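Local structure of dephospho-CoA kinase (Aquifex aeolicus, 2IF2) at residues Tyr121-Ala132 / Ile161-Ile172. The protein probably catalyses the last step of coenzyme A biosynthesis, the ATP-dependent phosphorylation of the 3'-hydroxyl group of dephospho-coenzyme A. Residues are numbered along the deposited sequence; the frame is centred on the assembly and turned at random.
Sequences YKNYDKLIVVYA and IEEKVKYADYVI
Val129 and Val171 pair in parallel at the margin of the P-loop kinase sheet, a worked example of how an αβ core adds a short last strand: 170-171 lies beside strand 126-130, whose other neighbour is strand 3-8, which leads into the predicted ATP-binding P-loop. Among the backbone bonds, Val129 N gives a nearly straight one to Tyr170 O (2.9 Å), while Ile172 N returns a weak one to Val129 O. Two residues earlier, at Leu127, a side-chain carboxylate takes the place of a backbone carbonyl: Asp169 OD1 takes the amide of Leu127 (N to OD1 3.1 Å) on its syn side, 26° out of the carboxylate plane, and Asp169 N bonds weakly to Leu127 O.

Apolar packing divides between the two faces. On one, covered by helix 178-190, Ile128 CG2 meets Tyr170 CB and Ile172 CD1. On the other, Val129 splits its branches: CG1, set between backbone N and carbonyl carbon (chi1 56°), reaches Ala168 CB and Val171 CG2, whereas CG2 lies against Lys164 CG at 3.8 Å. The Lys164 chain runs on past the valine, and its NZ bonds to Gly8 O. Ile161 CG1 approaches Tyr131 CD1, the two side chains crossing at about a right angle.

The aromatic contact lies at the Tyr121 end of 121-132, where Tyr167 turns its edge to the face of Tyr121 in an offset edge-to-face pair, planes 78° apart, with Tyr167 CE2 3.6 Å from Tyr121 CZ.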
loop_
_atom_site.group_PDB
_atom_site.type_symbol
_atom_site.label_atom_id
_atom_site.label_comp_id
_atom_site.label_asym_id
_atom_site.label_seq_id
_atom_site.Cartn_x
_atom_site.Cartn_y
_atom_site.Cartn_z
ATOM N N TYR A 121 8.475 -6.256 -3.878
ATOM C CA TYR A 121 9.428 -6.129 -2.779
ATOM C C TYR A 121 10.879 -6.213 -3.258
ATOM O O TYR A 121 11.800 -5.745 -2.582
ATOM C CB TYR A 121 9.168 -7.201 -1.716
ATOM C CG TYR A 121 9.369 -8.614 -2.199
ATOM C CD1 TYR A 121 8.577 -9.141 -3.219
ATOM C CD2 TYR A 121 10.345 -9.434 -1.629
ATOM C CE1 TYR A 121 8.750 -10.448 -3.663
ATOM C CE2 TYR A 121 10.527 -10.746 -2.064
ATOM C CZ TYR A 121 9.725 -11.247 -3.082
ATOM O OH TYR A 121 9.893 -12.543 -3.520
ATOM N N LYS A 122 11.072 -6.805 -4.432
ATOM C CA LYS A 122 12.400 -6.948 -5.012
ATOM C C LYS A 122 12.929 -5.605 -5.515
ATOM O O LYS A 122 14.112 -5.465 -5.828
ATOM C CB LYS A 122 12.347 -7.965 -6.159
ATOM C CG LYS A 122 12.108 -9.402 -5.705
ATOM C CD LYS A 122 13.339 -9.958 -4.991
ATOM C CE LYS A 122 13.081 -11.321 -4.357
ATOM N NZ LYS A 122 12.544 -12.341 -5.303
ATOM N N ASN A 123 12.038 -4.622 -5.578
ATOM C CA ASN A 123 12.380 -3.280 -6.046
ATOM C C ASN A 123 12.933 -2.409 -4.909
ATOM O O ASN A 123 13.401 -1.288 -5.139
ATOM C CB ASN A 123 11.138 -2.610 -6.662
ATOM C CG ASN A 123 10.532 -3.420 -7.817
ATOM O OD1 ASN A 123 9.501 -3.045 -8.381
ATOM N ND2 ASN A 123 11.177 -4.528 -8.171
ATOM N N TYR A 124 12.878 -2.940 -3.688
ATOM C CA TYR A 124 13.358 -2.239 -2.491
ATOM C C TYR A 124 14.320 -3.099 -1.666
ATOM O O TYR A 124 14.097 -4.299 -1.474
ATOM C CB TYR A 124 12.169 -1.831 -1.610
ATOM C CG TYR A 124 11.151 -0.961 -2.319
ATOM C CD1 TYR A 124 11.509 0.289 -2.823
ATOM C CD2 TYR A 124 9.838 -1.398 -2.512
ATOM C CE1 TYR A 124 10.592 1.079 -3.505
ATOM C CE2 TYR A 124 8.912 -0.611 -3.195
ATOM C CZ TYR A 124 9.301 0.622 -3.689
ATOM O OH TYR A 124 8.415 1.393 -4.392
ATOM N N ASP A 125 15.383 -2.463 -1.176
ATOM C CA ASP A 125 16.405 -3.124 -0.364
ATOM C C ASP A 125 15.814 -4.137 0.611
ATOM O O ASP A 125 15.781 -5.341 0.346
ATOM C CB ASP A 125 17.202 -2.068 0.409
ATOM C CG ASP A 125 17.944 -1.126 -0.509
ATOM O OD1 ASP A 125 18.863 -1.598 -1.202
ATOM O OD2 ASP A 125 17.603 0.074 -0.552
ATOM N N LYS A 126 15.340 -3.633 1.741
ATOM C CA LYS A 126 14.752 -4.479 2.759
ATOM C C LYS A 126 13.231 -4.328 2.793
ATOM O O LYS A 126 12.679 -3.344 2.282
ATOM C CB LYS A 126 15.356 -4.107 4.106
ATOM C CG LYS A 126 16.860 -4.280 4.161
ATOM C CD LYS A 126 17.227 -5.750 4.257
ATOM C CE LYS A 126 18.671 -5.923 4.693
ATOM N NZ LYS A 126 18.992 -7.342 4.981
ATOM N N LEU A 127 12.562 -5.314 3.388
ATOM C CA LEU A 127 11.102 -5.312 3.508
ATOM C C LEU A 127 10.678 -5.433 4.965
ATOM O O LEU A 127 11.293 -6.150 5.757
ATOM C CB LEU A 127 10.482 -6.460 2.701
ATOM C CG LEU A 127 8.965 -6.661 2.760
ATOM C CD1 LEU A 127 8.223 -5.476 2.172
ATOM C CD2 LEU A 127 8.619 -7.914 1.992
ATOM N N ILE A 128 9.619 -4.718 5.308
ATOM C CA ILE A 128 9.108 -4.719 6.657
ATOM C C ILE A 128 7.663 -5.136 6.605
ATOM O O ILE A 128 6.885 -4.592 5.825
ATOM C CB ILE A 128 9.200 -3.324 7.267
ATOM C CG1 ILE A 128 10.616 -2.788 7.076
ATOM C CG2 ILE A 128 8.811 -3.368 8.739
ATOM C CD1 ILE A 128 10.847 -1.412 7.650
ATOM N N VAL A 129 7.306 -6.108 7.431
ATOM C CA VAL A 129 5.941 -6.591 7.463
ATOM C C VAL A 129 5.396 -6.564 8.882
ATOM O O VAL A 129 6.102 -6.891 9.837
ATOM C CB VAL A 129 5.856 -8.017 6.903
ATOM C CG1 VAL A 129 6.802 -8.923 7.665
ATOM C CG2 VAL A 129 4.425 -8.524 6.984
ATOM N N VAL A 130 4.136 -6.160 9.004
ATOM C CA VAL A 130 3.462 -6.059 10.290
ATOM C C VAL A 130 2.493 -7.228 10.479
ATOM O O VAL A 130 1.500 -7.344 9.768
ATOM C CB VAL A 130 2.714 -4.696 10.394
ATOM C CG1 VAL A 130 1.863 -4.478 9.161
ATOM C CG2 VAL A 130 1.864 -4.646 11.646
ATOM N N TYR A 131 2.802 -8.098 11.435
ATOM C CA TYR A 131 1.971 -9.264 11.713
ATOM C C TYR A 131 0.799 -8.933 12.616
ATOM O O TYR A 131 0.884 -8.053 13.469
ATOM C CB TYR A 131 2.801 -10.370 12.371
ATOM C CG TYR A 131 1.979 -11.525 12.915
ATOM C CD1 TYR A 131 1.376 -12.454 12.058
ATOM C CD2 TYR A 131 1.797 -11.684 14.292
ATOM C CE1 TYR A 131 0.611 -13.518 12.565
ATOM C CE2 TYR A 131 1.034 -12.738 14.807
ATOM C CZ TYR A 131 0.445 -13.651 13.942
ATOM O OH TYR A 131 -0.298 -14.692 14.462
ATOM N N ALA A 132 -0.292 -9.666 12.426
ATOM C CA ALA A 132 -1.506 -9.484 13.214
ATOM C C ALA A 132 -2.538 -10.537 12.819
ATOM O O ALA A 132 -2.948 -10.611 11.657
ATOM C CB ALA A 132 -2.068 -8.087 12.989
ATOM N N ILE A 161 -1.287 -13.951 5.997
ATOM C CA ILE A 161 -0.327 -13.120 6.719
ATOM C C ILE A 161 0.727 -13.981 7.419
ATOM O O ILE A 161 1.894 -13.592 7.532
ATOM C CB ILE A 161 -1.037 -12.233 7.779
ATOM C CG1 ILE A 161 -0.037 -11.256 8.397
ATOM C CG2 ILE A 161 -1.671 -13.101 8.859
ATOM C CD1 ILE A 161 0.538 -10.255 7.408
ATOM N N GLU A 162 0.308 -15.158 7.872
ATOM C CA GLU A 162 1.199 -16.074 8.562
ATOM C C GLU A 162 2.268 -16.618 7.614
ATOM O O GLU A 162 3.234 -17.249 8.046
ATOM C CB GLU A 162 0.384 -17.214 9.171
ATOM C CG GLU A 162 -0.920 -16.751 9.815
ATOM C CD GLU A 162 -1.148 -17.354 11.187
ATOM O OE1 GLU A 162 -2.257 -17.182 11.737
ATOM O OE2 GLU A 162 -0.216 -17.995 11.719
ATOM N N GLU A 163 2.089 -16.369 6.320
ATOM C CA GLU A 163 3.050 -16.810 5.312
ATOM C C GLU A 163 3.842 -15.582 4.852
ATOM O O GLU A 163 5.052 -15.664 4.625
ATOM C CB GLU A 163 2.323 -17.452 4.117
ATOM C CG GLU A 163 2.865 -18.834 3.659
ATOM C CD GLU A 163 4.159 -18.767 2.839
ATOM O OE1 GLU A 163 4.170 -18.112 1.773
ATOM O OE2 GLU A 163 5.163 -19.387 3.253
ATOM N N LYS A 164 3.157 -14.444 4.730
ATOM C CA LYS A 164 3.796 -13.204 4.302
ATOM C C LYS A 164 4.949 -12.838 5.218
ATOM O O LYS A 164 5.976 -12.338 4.764
ATOM C CB LYS A 164 2.784 -12.053 4.276
ATOM C CG LYS A 164 3.409 -10.690 3.982
ATOM C CD LYS A 164 2.370 -9.588 3.779
ATOM C CE LYS A 164 1.662 -9.712 2.441
ATOM N NZ LYS A 164 0.725 -8.580 2.205
ATOM N N VAL A 165 4.774 -13.086 6.511
ATOM C CA VAL A 165 5.805 -12.786 7.501
ATOM C C VAL A 165 7.155 -13.354 7.082
ATOM O O VAL A 165 8.205 -12.788 7.394
ATOM C CB VAL A 165 5.446 -13.371 8.878
ATOM C CG1 VAL A 165 5.291 -14.877 8.777
ATOM C CG2 VAL A 165 6.523 -13.019 9.885
ATOM N N LYS A 166 7.111 -14.481 6.377
ATOM C CA LYS A 166 8.308 -15.157 5.895
ATOM C C LYS A 166 8.872 -14.485 4.639
ATOM O O LYS A 166 9.602 -15.114 3.874
ATOM C CB LYS A 166 7.985 -16.631 5.590
ATOM C CG LYS A 166 7.705 -17.514 6.821
ATOM C CD LYS A 166 7.082 -18.891 6.464
ATOM C CE LYS A 166 7.938 -19.738 5.503
ATOM N NZ LYS A 166 9.258 -20.171 6.046
ATOM N N TYR A 167 8.535 -13.213 4.430
ATOM C CA TYR A 167 9.009 -12.482 3.255
ATOM C C TYR A 167 9.853 -11.263 3.592
ATOM O O TYR A 167 10.567 -10.734 2.738
ATOM C CB TYR A 167 7.827 -12.036 2.392
ATOM C CG TYR A 167 7.511 -12.960 1.237
ATOM C CD1 TYR A 167 6.691 -14.079 1.405
ATOM C CD2 TYR A 167 8.038 -12.713 -0.029
ATOM C CE1 TYR A 167 6.404 -14.926 0.330
ATOM C CE2 TYR A 167 7.761 -13.546 -1.103
ATOM C CZ TYR A 167 6.946 -14.647 -0.922
ATOM O OH TYR A 167 6.688 -15.456 -2.007
ATOM N N ALA A 168 9.770 -10.818 4.837
ATOM C CA ALA A 168 10.519 -9.645 5.250
ATOM C C ALA A 168 11.579 -9.949 6.280
ATOM O O ALA A 168 11.485 -10.929 7.020
ATOM C CB ALA A 168 9.569 -8.588 5.792
ATOM N N ASP A 169 12.589 -9.086 6.318
ATOM C CA ASP A 169 13.686 -9.216 7.260
ATOM C C ASP A 169 13.372 -8.475 8.560
ATOM O O ASP A 169 14.204 -8.396 9.460
ATOM C CB ASP A 169 14.998 -8.702 6.636
ATOM C CG ASP A 169 14.808 -7.455 5.775
ATOM O OD1 ASP A 169 14.261 -7.552 4.656
ATOM O OD2 ASP A 169 15.215 -6.370 6.225
ATOM N N TYR A 170 12.161 -7.935 8.654
ATOM C CA TYR A 170 11.734 -7.236 9.859
ATOM C C TYR A 170 10.239 -7.428 10.073
ATOM O O TYR A 170 9.430 -7.147 9.185
ATOM C CB TYR A 170 12.041 -5.753 9.751
ATOM C CG TYR A 170 13.508 -5.433 9.672
ATOM C CD1 TYR A 170 14.016 -4.720 8.597
ATOM C CD2 TYR A 170 14.381 -5.794 10.689
ATOM C CE1 TYR A 170 15.349 -4.364 8.531
ATOM C CE2 TYR A 170 15.727 -5.443 10.631
ATOM C CZ TYR A 170 16.199 -4.723 9.544
ATOM O OH TYR A 170 17.513 -4.345 9.448
ATOM N N VAL A 171 9.871 -7.906 11.253
ATOM C CA VAL A 171 8.467 -8.126 11.544
ATOM C C VAL A 171 8.052 -7.490 12.856
ATOM O O VAL A 171 8.339 -8.013 13.932
ATOM C CB VAL A 171 8.144 -9.620 11.606
ATOM C CG1 VAL A 171 6.645 -9.816 11.787
ATOM C CG2 VAL A 171 8.635 -10.306 10.340
ATOM N N ILE A 172 7.370 -6.356 12.769
ATOM C CA ILE A 172 6.924 -5.677 13.973
ATOM C C ILE A 172 5.527 -6.116 14.382
ATOM O O ILE A 172 4.547 -5.426 14.107
ATOM C CB ILE A 172 6.946 -4.132 13.812
ATOM C CG1 ILE A 172 6.379 -3.724 12.464
ATOM C CG2 ILE A 172 8.359 -3.614 13.934
ATOM C CD1 ILE A 172 6.636 -2.279 12.140
#